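Local coordinates for protein aminotransferase (Streptomyces pactum, PDB 4ZM4) that belongs to the class-III aminotransferases, a family of pyridoxal-phosphate-dependent enzymes, and forms a two-chain assembly with ligands bound, at residues 61-66 / 409-414; 341-346 / 362-367. The protein carries 1 engineered substitution. All blocks are in the same frame, centred on the assembly; numbering follows the deposited sequence.

Interaction 1. Residues 61-66 / 409-414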
loop_
_atom_site.group_PDB
_atom_site.type_symbol
_atom_site.label_atom_id
_atom_site.label_comp_id
_atom_site.label_asym_id
_atom_site.label_seq_id
_atom_site.Cartn_x
_atom_site.Cartn_y
_atom_site.Cartn_z
ATOM N N ILE B 61 -20.481 -20.298 0.436
ATOM C CA ILE B 61 -20.090 -19.944 1.778
ATOM C C ILE B 61 -18.585 -19.831 1.824
ATOM O O ILE B 61 -17.873 -20.780 1.499
ATOM C CB ILE B 61 -20.559 -20.993 2.796
ATOM C CG1 ILE B 61 -22.091 -21.007 2.874
ATOM C CG2 ILE B 61 -20.012 -20.677 4.178
ATOM C CD1 ILE B 61 -22.648 -22.267 3.521
ATOM N N ASP B 62 -18.097 -18.653 2.208
ATOM C CA ASP B 62 -16.675 -18.344 2.219
ATOM C C ASP B 62 -16.084 -18.557 3.593
ATOM O O ASP B 62 -16.522 -17.924 4.558
ATOM C CB ASP B 62 -16.491 -16.895 1.786
ATOM C CG ASP B 62 -15.056 -16.579 1.298
ATOM O OD1 ASP B 62 -14.152 -17.364 1.570
ATOM O OD2 ASP B 62 -14.867 -15.547 0.642
ATOM N N LEU B 63 -15.112 -19.474 3.714
ATOM C CA LEU B 63 -14.406 -19.679 4.988
ATOM C C LEU B 63 -13.082 -18.903 5.017
ATOM O O LEU B 63 -12.454 -18.781 6.069
ATOM C CB LEU B 63 -14.148 -21.161 5.237
ATOM C CG LEU B 63 -15.378 -22.048 5.297
ATOM C CD1 LEU B 63 -14.951 -23.469 5.538
ATOM C CD2 LEU B 63 -16.371 -21.598 6.363
ATOM N N ASN B 64 -12.681 -18.372 3.862
ATOM C CA ASN B 64 -11.452 -17.596 3.728
ATOM C C ASN B 64 -11.661 -16.101 4.028
ATOM O O ASN B 64 -10.810 -15.466 4.608
ATOM C CB ASN B 64 -10.931 -17.773 2.303
ATOM C CG ASN B 64 -9.558 -17.181 2.103
ATOM O OD1 ASN B 64 -8.587 -17.608 2.725
ATOM N ND2 ASN B 64 -9.461 -16.196 1.207
ATOM N N MET B 65 -12.779 -15.548 3.572
ATOM C CA MET B 65 -13.181 -14.182 3.901
ATOM C C MET B 65 -12.184 -13.076 3.565
ATOM O O MET B 65 -12.058 -12.076 4.312
ATOM C CB MET B 65 -13.567 -14.108 5.393
ATOM C CG MET B 65 -14.763 -14.985 5.752
ATOM S SD MET B 65 -16.298 -14.614 4.874
ATOM C CE MET B 65 -16.570 -12.896 5.309
ATOM N N GLY B 66 -11.488 -13.225 2.442
ATOM C CA GLY B 66 -10.587 -12.171 1.990
ATOM C C GLY B 66 -9.408 -11.951 2.874
ATOM O O GLY B 66 -8.861 -10.848 2.959
ATOM N N GLU B 409 -19.426 -28.050 -3.775
ATOM C CA GLU B 409 -20.530 -28.136 -2.815
ATOM C C GLU B 409 -20.959 -26.774 -2.257
ATOM O O GLU B 409 -21.886 -26.702 -1.469
ATOM C CB GLU B 409 -20.167 -29.074 -1.659
ATOM C CG GLU B 409 -19.911 -30.521 -2.056
ATOM C CD GLU B 409 -21.119 -31.200 -2.688
ATOM O OE1 GLU B 409 -22.266 -30.790 -2.440
ATOM O OE2 GLU B 409 -20.918 -32.208 -3.396
ATOM N N GLY B 410 -20.275 -25.695 -2.636
ATOM C CA GLY B 410 -20.644 -24.342 -2.208
ATOM C C GLY B 410 -19.951 -23.837 -0.967
ATOM O O GLY B 410 -20.492 -23.008 -0.243
ATOM N N VAL B 411 -18.738 -24.328 -0.711
ATOM C CA VAL B 411 -17.909 -23.857 0.413
ATOM C C VAL B 411 -16.501 -23.581 -0.127
ATOM O O VAL B 411 -15.871 -24.479 -0.682
ATOM C CB VAL B 411 -17.855 -24.906 1.538
ATOM C CG1 VAL B 411 -16.874 -24.502 2.650
ATOM C CG2 VAL B 411 -19.245 -25.127 2.117
ATOM N N TYR B 412 -16.013 -22.350 0.046
ATOM C CA TYR B 412 -14.670 -22.003 -0.364
ATOM C C TYR B 412 -13.728 -21.864 0.821
ATOM O O TYR B 412 -13.958 -21.041 1.704
ATOM C CB TYR B 412 -14.641 -20.705 -1.175
ATOM C CG TYR B 412 -13.249 -20.304 -1.582
ATOM C CD1 TYR B 412 -12.599 -20.943 -2.615
ATOM C CD2 TYR B 412 -12.550 -19.308 -0.897
ATOM C CE1 TYR B 412 -11.301 -20.611 -2.991
ATOM C CE2 TYR B 412 -11.243 -18.967 -1.259
ATOM C CZ TYR B 412 -10.629 -19.623 -2.309
ATOM O OH TYR B 412 -9.348 -19.284 -2.688
ATOM N N PHE B 413 -12.626 -22.619 0.779
ATOM C CA PHE B 413 -11.439 -22.313 1.546
ATOM C C PHE B 413 -10.211 -22.390 0.613
ATOM O O PHE B 413 -10.323 -22.931 -0.460
ATOM C CB PHE B 413 -11.313 -23.229 2.774
ATOM C CG PHE B 413 -11.395 -24.689 2.469
ATOM C CD1 PHE B 413 -10.261 -25.387 2.131
ATOM C CD2 PHE B 413 -12.592 -25.358 2.508
ATOM C CE1 PHE B 413 -10.325 -26.730 1.833
ATOM C CE2 PHE B 413 -12.661 -26.707 2.227
ATOM C CZ PHE B 413 -11.525 -27.402 1.892
ATOM N N HIS B 414 -9.056 -21.865 1.042
ATOM C CA HIS B 414 -7.827 -21.881 0.230
ATOM C C HIS B 414 -7.320 -23.338 0.069
ATOM O O HIS B 414 -7.326 -24.095 1.028
ATOM C CB HIS B 414 -6.746 -21.027 0.878
ATOM C CG HIS B 414 -5.599 -20.695 -0.024
ATOM N ND1 HIS B 414 -4.662 -21.622 -0.427
ATOM C CD2 HIS B 414 -5.207 -19.516 -0.558
ATOM C CE1 HIS B 414 -3.772 -21.048 -1.205
ATOM N NE2 HIS B 414 -4.062 -19.763 -1.279
HETATM O O HOH W 1 -9.157 -20.401 3.583
#

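Interaction 2. Residues 341-346 / 362-367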
loop_
_atom_site.group_PDB
_atom_site.type_symbol
_atom_site.label_atom_id
_atom_site.label_comp_id
_atom_site.label_asym_id
_atom_site.label_seq_id
_atom_site.Cartn_x
_atom_site.Cartn_y
_atom_site.Cartn_z
ATOM N N THR B 341 -18.324 -19.233 18.278
ATOM C CA THR B 341 -18.359 -19.496 16.848
ATOM C C THR B 341 -17.227 -20.447 16.411
ATOM O O THR B 341 -17.466 -21.430 15.726
ATOM C CB THR B 341 -18.289 -18.190 16.041
ATOM O OG1 THR B 341 -19.431 -17.390 16.339
ATOM C CG2 THR B 341 -18.283 -18.487 14.536
ATOM N N GLY B 342 -16.014 -20.144 16.834
ATOM C CA GLY B 342 -14.850 -20.948 16.496
ATOM C C GLY B 342 -14.904 -22.336 17.100
ATOM O O GLY B 342 -14.559 -23.321 16.439
ATOM N N GLN B 343 -15.352 -22.422 18.339
ATOM C CA GLN B 343 -15.453 -23.697 19.005
ATOM C C GLN B 343 -16.436 -24.559 18.254
ATOM O O GLN B 343 -16.191 -25.754 18.020
ATOM C CB GLN B 343 -15.899 -23.523 20.467
ATOM C CG GLN B 343 -15.862 -24.812 21.289
ATOM C CD GLN B 343 -14.456 -25.259 21.606
ATOM O OE1 GLN B 343 -13.960 -26.242 21.067
ATOM N NE2 GLN B 343 -13.797 -24.533 22.498
ATOM N N TYR B 344 -17.584 -23.980 17.908
ATOM C CA TYR B 344 -18.599 -24.749 17.209
ATOM C C TYR B 344 -18.087 -25.230 15.850
ATOM O O TYR B 344 -18.410 -26.344 15.432
ATOM C CB TYR B 344 -19.901 -23.957 17.072
ATOM C CG TYR B 344 -21.073 -24.812 16.600
ATOM C CD1 TYR B 344 -21.523 -25.894 17.362
ATOM C CD2 TYR B 344 -21.727 -24.534 15.409
ATOM C CE1 TYR B 344 -22.584 -26.681 16.943
ATOM C CE2 TYR B 344 -22.796 -25.292 14.993
ATOM C CZ TYR B 344 -23.225 -26.366 15.765
ATOM O OH TYR B 344 -24.297 -27.124 15.348
ATOM N N MET B 345 -17.321 -24.399 15.145
ATOM C CA MET B 345 -16.787 -24.821 13.843
ATOM C C MET B 345 -15.793 -25.929 14.093
ATOM O O MET B 345 -15.836 -26.950 13.423
ATOM C CB MET B 345 -16.130 -23.671 13.070
ATOM C CG MET B 345 -15.525 -24.106 11.723
ATOM S SD MET B 345 -16.760 -24.506 10.443
ATOM C CE MET B 345 -17.113 -22.847 9.856
ATOM N N GLU B 346 -14.900 -25.721 15.063
ATOM C CA GLU B 346 -13.922 -26.738 15.402
ATOM C C GLU B 346 -14.597 -28.074 15.735
ATOM O O GLU B 346 -14.238 -29.091 15.145
ATOM C CB GLU B 346 -13.033 -26.300 16.563
ATOM C CG GLU B 346 -12.050 -27.381 17.000
ATOM C CD GLU B 346 -11.107 -26.948 18.104
ATOM O OE1 GLU B 346 -11.210 -25.801 18.623
ATOM O OE2 GLU B 346 -10.220 -27.756 18.433
ATOM N N ILE B 362 -6.177 -29.774 13.270
ATOM C CA ILE B 362 -6.933 -28.512 13.388
ATOM C C ILE B 362 -6.344 -27.696 14.526
ATOM O O ILE B 362 -6.271 -28.188 15.650
ATOM C CB ILE B 362 -8.421 -28.773 13.705
ATOM C CG1 ILE B 362 -9.090 -29.543 12.572
ATOM C CG2 ILE B 362 -9.165 -27.457 13.934
ATOM C CD1 ILE B 362 -10.530 -29.962 12.853
ATOM N N ASN B 363 -5.835 -26.509 14.225
ATOM C CA ASN B 363 -5.396 -25.571 15.258
ATOM C C ASN B 363 -6.335 -24.365 15.247
ATOM O O ASN B 363 -6.763 -23.940 14.199
ATOM C CB ASN B 363 -3.956 -25.083 15.034
ATOM C CG ASN B 363 -2.893 -26.150 15.311
ATOM O OD1 ASN B 363 -1.910 -26.259 14.561
ATOM N ND2 ASN B 363 -3.031 -26.880 16.409
ATOM N N ARG B 364 -6.651 -23.832 16.411
ATOM C CA ARG B 364 -7.518 -22.702 16.472
ATOM C C ARG B 364 -7.114 -21.693 17.554
ATOM O O ARG B 364 -6.716 -22.061 18.651
ATOM C CB ARG B 364 -8.954 -23.170 16.706
ATOM C CG ARG B 364 -9.992 -22.044 16.593
ATOM C CD ARG B 364 -11.420 -22.576 16.702
ATOM N NE ARG B 364 -11.706 -23.114 18.031
ATOM C CZ ARG B 364 -11.971 -22.383 19.113
ATOM N NH1 ARG B 364 -11.984 -21.058 19.056
ATOM N NH2 ARG B 364 -12.231 -22.992 20.273
ATOM N N VAL B 365 -7.204 -20.410 17.225
ATOM C CA VAL B 365 -7.086 -19.357 18.199
ATOM C C VAL B 365 -8.211 -18.377 17.850
ATOM O O VAL B 365 -8.081 -17.558 16.904
ATOM C CB VAL B 365 -5.703 -18.661 18.169
ATOM C CG1 VAL B 365 -5.620 -17.618 19.265
ATOM C CG2 VAL B 365 -4.566 -19.660 18.329
ATOM N N GLY B 366 -9.323 -18.511 18.586
ATOM C CA GLY B 366 -10.503 -17.750 18.363
ATOM C C GLY B 366 -11.098 -18.135 17.030
ATOM O O GLY B 366 -11.379 -19.298 16.784
ATOM N N THR B 367 -11.258 -17.145 16.153
ATOM C CA THR B 367 -11.822 -17.357 14.834
ATOM C C THR B 367 -10.746 -17.576 13.764
ATOM O O THR B 367 -11.044 -17.620 12.566
ATOM C CB THR B 367 -12.714 -16.152 14.455
ATOM O OG1 THR B 367 -12.054 -14.916 14.770
ATOM C CG2 THR B 367 -14.007 -16.223 15.216
#

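Interaction 1. Residues 61-66 / 409-414
The ring of Tyr412 carries the backbone N of His414 over one face, offset toward the rim, and has OD1 of Asp62 at its edge, in plane, 3.5 Å from CD2. As bridge partners, Asp62 and Tyr412 lie on the same face of the sheet; with CG anti to the backbone N in each, the side chains run side by side, the carboxylate turned 75° from the ring. Asn64 adds its CB, 3.8 Å from Tyr412 CE2, with its amide nearly perpendicular to the ring.

Strand 59-62 pairs in parallel with strand 411-412. Ile61 N donates to Gly410 O, meeting it from above the carbonyl plane, whereas Tyr412 N reaches Ile61 O (2.8 Å) and Leu63 N reaches Tyr412 O (2.8 Å) almost along the C=O axes. Gly410, at positive phi in a Schellman motif, turns the chain from helix 396-408 into this pairing. Ile61 and Val411 share the other sheet face, beside helix 429-444; past them, Leu63 CD1 meets Val411 CG1 at 3.6 Å.

Where strand 59-62 ends, Asp62 OD1 accepts from Asn64 N (2.9 Å), an Asx turn, and from Met65 N (3.0 Å), while OD2 is hydrogen-bonded to the hydroxyl of Tyr74. One water, donating to Asn64 OD1 and accepting from His414 N, bridges the chains; the His414 side chain lies about 5 Å from the bound P3B. Both oxygens of the buried Asp62 carboxylate are thus satisfied, and two amides gripping OD1 would be expected to favour its ionised form while fixing the turn that leaves the strand.

Interaction 2. Residues 341-346 / 362-367
Helix 334-355 packs against the edge strand 360-365 of a small antiparallel sheet, which follows it in the chain and runs antiparallel to it, the short axes 9.3 Å apart and 173° between their directions. The contact centres on Arg364, which reaches from the strand to the helix with CG anti to the backbone N and a bend at chi3 (66°). That bend lays the guanidinium flat against the helix backbone: Gln343 N lies 3.5 Å above its plane, over the centre, and the carbonyl carbon of Gly342 is nearer the rim of the same face.

Glu346, one turn on, comes to the guanidinium edge with an extended chain. Its OE1 accepts from Arg364 NE (2.8 Å) in a salt bridge through the anti lone pair, close to the guanidinium plane, with a weak second bond from Arg364 NH2 (3.4 Å). In the same plane Arg364 NH1 donates to Gly366 O (2.9 Å), tying the side chain to the turn that follows its own strand. Having no side chain, Gly342 lets Arg364 NH1 and Gly366 O lie close against the helix. Nearer the start of the strand segment, Glu346 CG rests on Ile362 CG2 at 4.2 Å.

Arg350 takes the other oxygen of Glu346, and Glu339 forms a salt bridge with Arg364 NH2. Arg364 thus bonds to two carboxylates, of Glu346 and Glu339, and to the Gly366 carbonyl, which probably stabilise its charge and hold its plane against the helix.

How the interactions relate
From the N terminus, the chain first runs through residues 61-66, at the end of strand 59-62, and pairs with them as a strand at 409-414, so interaction 1 closes a loop of 342 intervening residues. Interaction 2 is nested inside that loop as a local closure, with only 15 residues between helix segment 341-346 and strand segment 362-367. Interaction 1 adds strand 411-412, after helix 396-408, as an outermost strand of the four-stranded mixed sheet begun by the N-terminal strands; interaction 2 joins helix 334-355 to the three-stranded antiparallel sheet. Their centres are 15 Å apart, yet they meet directly: Leu63 CD2 packs on Met345 CE at 3.8 Å. Helix 429-444 touches side chains of both.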